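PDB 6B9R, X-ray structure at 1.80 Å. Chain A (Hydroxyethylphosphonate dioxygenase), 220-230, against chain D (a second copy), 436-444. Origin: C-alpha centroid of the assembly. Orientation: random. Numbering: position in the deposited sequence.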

ATOM      1  N   LEU A 220      -3.942  -8.290   7.300  1.00 17.26           N
ATOM      2  CA  LEU A 220      -5.136  -9.110   7.149  1.00 17.53           C
ATOM      3  C   LEU A 220      -4.959 -10.482   7.778  1.00 20.81           C
ATOM      4  O   LEU A 220      -5.921 -11.050   8.314  1.00 18.34           O
ATOM      5  CB  LEU A 220      -5.474  -9.234   5.672  1.00 17.48           C
ATOM      6  CG  LEU A 220      -5.945  -7.922   5.048  1.00 19.87           C
ATOM      7  CD1 LEU A 220      -6.058  -8.085   3.539  1.00 17.23           C
ATOM      8  CD2 LEU A 220      -7.274  -7.504   5.641  1.00 18.35           C
ATOM      9  N   ALA A 221      -3.741 -11.029   7.734  1.00 17.73           N
ATOM     10  CA  ALA A 221      -3.507 -12.334   8.344  1.00 18.00           C
ATOM     11  C   ALA A 221      -3.799 -12.318   9.844  1.00 20.13           C
ATOM     12  O   ALA A 221      -4.234 -13.335  10.397  1.00 19.99           O
ATOM     13  CB  ALA A 221      -2.068 -12.785   8.085  1.00 17.88           C
ATOM     14  N   THR A 222      -3.583 -11.183  10.519  1.00 17.99           N
ATOM     15  CA  THR A 222      -3.904 -11.128  11.950  1.00 18.17           C
ATOM     16  C   THR A 222      -5.391 -10.977  12.207  1.00 23.89           C
ATOM     17  O   THR A 222      -5.871 -11.398  13.265  1.00 24.00           O
ATOM     18  CB  THR A 222      -3.200  -9.970  12.667  1.00 17.96           C
ATOM     19  OG1 THR A 222      -3.699  -8.712  12.179  1.00 17.77           O
ATOM     20  CG2 THR A 222      -1.679 -10.056  12.518  1.00 18.54           C
ATOM     21  N   PHE A 223      -6.127 -10.340  11.293  1.00 18.60           N
ATOM     22  CA  PHE A 223      -7.568 -10.193  11.498  1.00 21.32           C
ATOM     23  C   PHE A 223      -8.298 -11.517  11.338  1.00 26.36           C
ATOM     24  O   PHE A 223      -9.330 -11.734  11.981  1.00 22.81           O
ATOM     25  CB  PHE A 223      -8.170  -9.186  10.521  1.00 18.27           C
ATOM     26  CG  PHE A 223      -7.489  -7.854  10.499  1.00 19.18           C
ATOM     27  CD1 PHE A 223      -6.829  -7.362  11.606  1.00 19.50           C
ATOM     28  CD2 PHE A 223      -7.535  -7.079   9.351  1.00 18.72           C
ATOM     29  CE1 PHE A 223      -6.213  -6.128  11.570  1.00 20.50           C
ATOM     30  CE2 PHE A 223      -6.918  -5.844   9.310  1.00 23.64           C
ATOM     31  CZ  PHE A 223      -6.259  -5.373  10.427  1.00 20.02           C
ATOM     32  N   GLY A 224      -7.798 -12.398  10.482  1.00 23.46           N
ATOM     33  CA  GLY A 224      -8.428 -13.684  10.263  1.00 28.74           C
ATOM     34  C   GLY A 224      -9.258 -13.714   8.992  1.00 26.79           C
ATOM     35  O   GLY A 224      -9.476 -12.707   8.314  1.00 25.44           O
ATOM     36  N   ARG A 225      -9.764 -14.912   8.701  1.00 26.38           N
ATOM     37  CA  ARG A 225     -10.402 -15.186   7.416  1.00 25.32           C
ATOM     38  C   ARG A 225     -11.761 -14.498   7.283  1.00 20.80           C
ATOM     39  O   ARG A 225     -12.101 -13.984   6.210  1.00 26.84           O
ATOM     40  CB  ARG A 225     -10.540 -16.697   7.251  1.00 26.67           C
ATOM     41  CG  ARG A 225     -11.019 -17.140   5.913  1.00 33.59           C
ATOM     42  CD  ARG A 225     -11.110 -18.649   5.888  1.00 33.19           C
ATOM     43  NE  ARG A 225     -11.370 -19.133   4.542  1.00 41.56           N
ATOM     44  CZ  ARG A 225     -10.887 -20.272   4.072  1.00 40.64           C
ATOM     45  NH1 ARG A 225     -11.168 -20.643   2.836  1.00 40.73           N
ATOM     46  NH2 ARG A 225     -10.106 -21.023   4.842  1.00 41.74           N
ATOM     47  N   ALA A 226     -12.552 -14.484   8.354  1.00 26.02           N
ATOM     48  CA  ALA A 226     -13.878 -13.876   8.299  1.00 27.57           C
ATOM     49  C   ALA A 226     -13.792 -12.368   8.079  1.00 26.32           C
ATOM     50  O   ALA A 226     -14.458 -11.824   7.189  1.00 24.41           O
ATOM     51  CB  ALA A 226     -14.650 -14.202   9.581  1.00 26.07           C
ATOM     52  N   VAL A 227     -12.982 -11.668   8.884  1.00 23.67           N
ATOM     53  CA  VAL A 227     -12.816 -10.226   8.693  1.00 22.28           C
ATOM     54  C   VAL A 227     -12.274  -9.931   7.296  1.00 24.97           C
ATOM     55  O   VAL A 227     -12.752  -9.021   6.603  1.00 18.40           O
ATOM     56  CB  VAL A 227     -11.909  -9.636   9.791  1.00 21.71           C
ATOM     57  CG1 VAL A 227     -11.497  -8.206   9.438  1.00 20.64           C
ATOM     58  CG2 VAL A 227     -12.629  -9.647  11.129  1.00 19.70           C
ATOM     59  N   THR A 228     -11.277 -10.703   6.856  1.00 17.63           N
ATOM     60  CA  THR A 228     -10.676 -10.458   5.548  1.00 21.22           C
ATOM     61  C   THR A 228     -11.698 -10.634   4.435  1.00 23.53           C
ATOM     62  O   THR A 228     -11.837  -9.770   3.561  1.00 25.26           O
ATOM     63  CB  THR A 228      -9.473 -11.386   5.348  1.00 23.38           C
ATOM     64  OG1 THR A 228      -8.447 -11.020   6.274  1.00 24.39           O
ATOM     65  CG2 THR A 228      -8.920 -11.252   3.950  1.00 21.19           C
ATOM     66  N   SER A 229     -12.434 -11.749   4.458  1.00 19.86           N
ATOM     67  CA  SER A 229     -13.487 -11.962   3.474  1.00 20.79           C
ATOM     68  C   SER A 229     -14.460 -10.794   3.457  1.00 21.03           C
ATOM     69  O   SER A 229     -14.875 -10.342   2.386  1.00 26.82           O
ATOM     70  CB  SER A 229     -14.237 -13.262   3.769  1.00 29.89           C
ATOM     71  OG  SER A 229     -13.430 -14.386   3.497  1.00 45.95           O
ATOM     72  N   SER A 230     -14.794 -10.259   4.635  1.00 23.90           N
ATOM     73  CA  SER A 230     -15.795  -9.201   4.721  1.00 24.56           C
ATOM     74  C   SER A 230     -15.310  -7.880   4.142  1.00 25.71           C
ATOM     75  O   SER A 230     -16.139  -7.039   3.778  1.00 27.01           O
ATOM     76  CB  SER A 230     -16.230  -8.993   6.173  1.00 23.09           C
ATOM     77  OG  SER A 230     -15.269  -8.230   6.895  1.00 23.61           O
TER
ATOM     78  N   ASP D 436     -13.297 -17.963  -5.117  1.00 59.07           N
ATOM     79  CA  ASP D 436     -13.845 -18.310  -3.814  1.00 61.33           C
ATOM     80  C   ASP D 436     -13.033 -19.428  -3.174  1.00 56.27           C
ATOM     81  O   ASP D 436     -12.637 -20.391  -3.839  1.00 53.82           O
ATOM     82  CB  ASP D 436     -15.312 -18.726  -3.946  1.00 61.88           C
ATOM     83  N   GLY D 437     -12.770 -19.282  -1.873  1.00 45.19           N
ATOM     84  CA  GLY D 437     -12.056 -20.279  -1.106  1.00 42.29           C
ATOM     85  C   GLY D 437     -10.561 -20.075  -0.999  1.00 41.11           C
ATOM     86  O   GLY D 437      -9.887 -20.886  -0.350  1.00 44.88           O
ATOM     87  N   ALA D 438     -10.016 -19.023  -1.608  1.00 39.05           N
ATOM     88  CA  ALA D 438      -8.577 -18.810  -1.641  1.00 35.78           C
ATOM     89  C   ALA D 438      -8.080 -17.848  -0.572  1.00 34.35           C
ATOM     90  O   ALA D 438      -6.863 -17.675  -0.439  1.00 34.09           O
ATOM     91  CB  ALA D 438      -8.149 -18.294  -3.018  1.00 28.28           C
ATOM     92  N   ILE D 439      -8.978 -17.220   0.191  1.00 36.98           N
ATOM     93  CA  ILE D 439      -8.532 -16.276   1.212  1.00 38.81           C
ATOM     94  C   ILE D 439      -7.822 -16.998   2.351  1.00 35.29           C
ATOM     95  O   ILE D 439      -6.893 -16.449   2.957  1.00 36.23           O
ATOM     96  CB  ILE D 439      -9.726 -15.429   1.694  1.00 42.47           C
ATOM     97  CG1 ILE D 439     -10.024 -14.344   0.655  1.00 43.26           C
ATOM     98  CG2 ILE D 439      -9.469 -14.820   3.078  1.00 39.21           C
ATOM     99  CD1 ILE D 439     -11.169 -13.430   1.014  1.00 46.26           C
ATOM    100  N   GLY D 440      -8.223 -18.235   2.653  1.00 32.29           N
ATOM    101  CA  GLY D 440      -7.472 -19.021   3.623  1.00 32.84           C
ATOM    102  C   GLY D 440      -6.008 -19.161   3.244  1.00 29.89           C
ATOM    103  O   GLY D 440      -5.117 -18.946   4.070  1.00 26.81           O
ATOM    104  N   ARG D 441      -5.744 -19.507   1.977  1.00 26.04           N
ATOM    105  CA  ARG D 441      -4.372 -19.636   1.486  1.00 26.96           C
ATOM    106  C   ARG D 441      -3.652 -18.296   1.465  1.00 24.51           C
ATOM    107  O   ARG D 441      -2.430 -18.235   1.658  1.00 24.27           O
ATOM    108  CB  ARG D 441      -4.371 -20.229   0.074  1.00 24.75           C
ATOM    109  CG  ARG D 441      -4.588 -21.730   0.007  1.00 31.30           C
ATOM    110  CD  ARG D 441      -4.407 -22.227  -1.434  1.00 28.61           C
ATOM    111  NE  ARG D 441      -3.000 -22.268  -1.836  1.00 31.93           N
ATOM    112  CZ  ARG D 441      -2.594 -22.435  -3.093  1.00 37.49           C
ATOM    113  NH1 ARG D 441      -1.301 -22.466  -3.395  1.00 32.72           N
ATOM    114  NH2 ARG D 441      -3.495 -22.567  -4.051  1.00 26.58           N
ATOM    115  N   TYR D 442      -4.380 -17.219   1.164  1.00 23.21           N
ATOM    116  CA  TYR D 442      -3.766 -15.900   1.149  1.00 22.46           C
ATOM    117  C   TYR D 442      -3.290 -15.514   2.546  1.00 24.83           C
ATOM    118  O   TYR D 442      -2.193 -14.968   2.716  1.00 21.27           O
ATOM    119  CB  TYR D 442      -4.764 -14.880   0.600  1.00 22.53           C
ATOM    120  CG  TYR D 442      -4.357 -13.441   0.802  1.00 21.80           C
ATOM    121  CD1 TYR D 442      -3.176 -12.951   0.257  1.00 23.80           C
ATOM    122  CD2 TYR D 442      -5.148 -12.571   1.530  1.00 21.63           C
ATOM    123  CE1 TYR D 442      -2.795 -11.629   0.437  1.00 28.31           C
ATOM    124  CE2 TYR D 442      -4.775 -11.246   1.703  1.00 21.01           C
ATOM    125  CZ  TYR D 442      -3.599 -10.788   1.154  1.00 20.55           C
ATOM    126  OH  TYR D 442      -3.229  -9.475   1.331  1.00 19.98           O
ATOM    127  N   ILE D 443      -4.098 -15.819   3.559  1.00 22.11           N
ATOM    128  CA  ILE D 443      -3.707 -15.539   4.936  1.00 21.83           C
ATOM    129  C   ILE D 443      -2.555 -16.434   5.371  1.00 21.56           C
ATOM    130  O   ILE D 443      -1.623 -15.985   6.054  1.00 20.99           O
ATOM    131  CB  ILE D 443      -4.928 -15.691   5.855  1.00 22.01           C
ATOM    132  CG1 ILE D 443      -5.812 -14.462   5.719  1.00 30.50           C
ATOM    133  CG2 ILE D 443      -4.489 -15.900   7.304  1.00 24.56           C
ATOM    134  CD1 ILE D 443      -7.131 -14.635   6.378  1.00 32.12           C
ATOM    135  N   ALA D 444      -2.591 -17.706   4.991  1.00 22.13           N
ATOM    136  CA  ALA D 444      -1.538 -18.637   5.399  1.00 33.99           C
ATOM    137  C   ALA D 444      -1.402 -19.728   4.346  1.00 32.67           C
ATOM    138  O   ALA D 444      -2.261 -20.610   4.253  1.00 29.05           O
ATOM    139  CB  ALA D 444      -1.830 -19.236   6.770  1.00 28.81           C
TER
HETATM  140  O   HOH W   1     -12.304 -17.887   1.075  1.00 48.95           O

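How do the two backbones meet? Chain A contributes the end of one helix, residues 220-223, and the start of another, 225-230, with Gly A224 forming the turn between them: it leaves the first helix with positive phi and caps the N-terminus of the second. Its backbone angles would jam a CB against the carbonyl oxygen of the residue before, so the turn itself calls for glycine. Chain D answers with a short helix through residues 439-443. Its axis and that of helix 225-230 come no closer than 10.0 Å, their directions 114° apart, yet the backbones come closest just before the bend, in the first helix, where Ala A221 CA lies 4.7 Å from Ile D443 CA. Together the stretches bury 474 Å².

What fills the bend in chain A? Ile D443, which has more surface covered than any other residue here, points its CA-to-CB bond toward chain A and sits as a knob among Leu A220, Ala A221, Arg A225 and Thr A228. With chi1 in m and chi2 in t, Ile D443 extends its CD1 to 3.5 Å from Gly A224 C and 3.5 Å from Arg A225 CA, so the methyl rests directly on backbone. Ile D443 CD1 also lies 3.8 Å from Thr A228 OG1, a hydroxyl that is already occupied: Thr A228 OG1 donates to Gly A224 O at 2.8 Å, so its donor is satisfied within chain A even though the neighbor across the interface is apolar. Meanwhile Ile D443 CG2 packs 4.0 Å from Ala A221 CB, whose small size suits the close approach of the backbones.

How does a charged residue come to cover so much of chain D? Arg A225 is fully extended, with chi1 through chi3 all t, and although its CA-to-CB bond points sideways, its end reaches chain D. In the aliphatic part, Arg A225 CG lies 4.0 Å from Ile D439 CG2, while the guanidinium presents one face to Gly D440, Arg A225 NH2 lying 3.5 Å from Gly D440 CA. A CB on Gly D440 would fall 2.4 Å from Arg A225 NH2, a clash, so the absent side chain leaves room for the group to lie flat. Farther along, Arg A225 NH1 comes within 3.4 Å of Gly D437 O, and a water links the two residues through weak hydrogen bonds, its O accepting from Arg A225 NH1 at 3.5 Å and from Gly D437 N at 3.3 Å.

What completes the contact around these residues? Ile D439, also directed toward chain A, sets its CG2 3.7 Å from Thr A228 CG2 and its CD1 3.5 Å from Ser A229 OG. Ser A229 OG donates to Arg A225 O at 3.0 Å, so its polarity is met within its own helix. Leu A220 meets Tyr D442 at the edge of the ring, Leu A220 CD1 lying 3.9 Å from Tyr D442 CE2. No clear direct hydrogen bond joins the stretches, and the contact rests largely on shape and apolar packing.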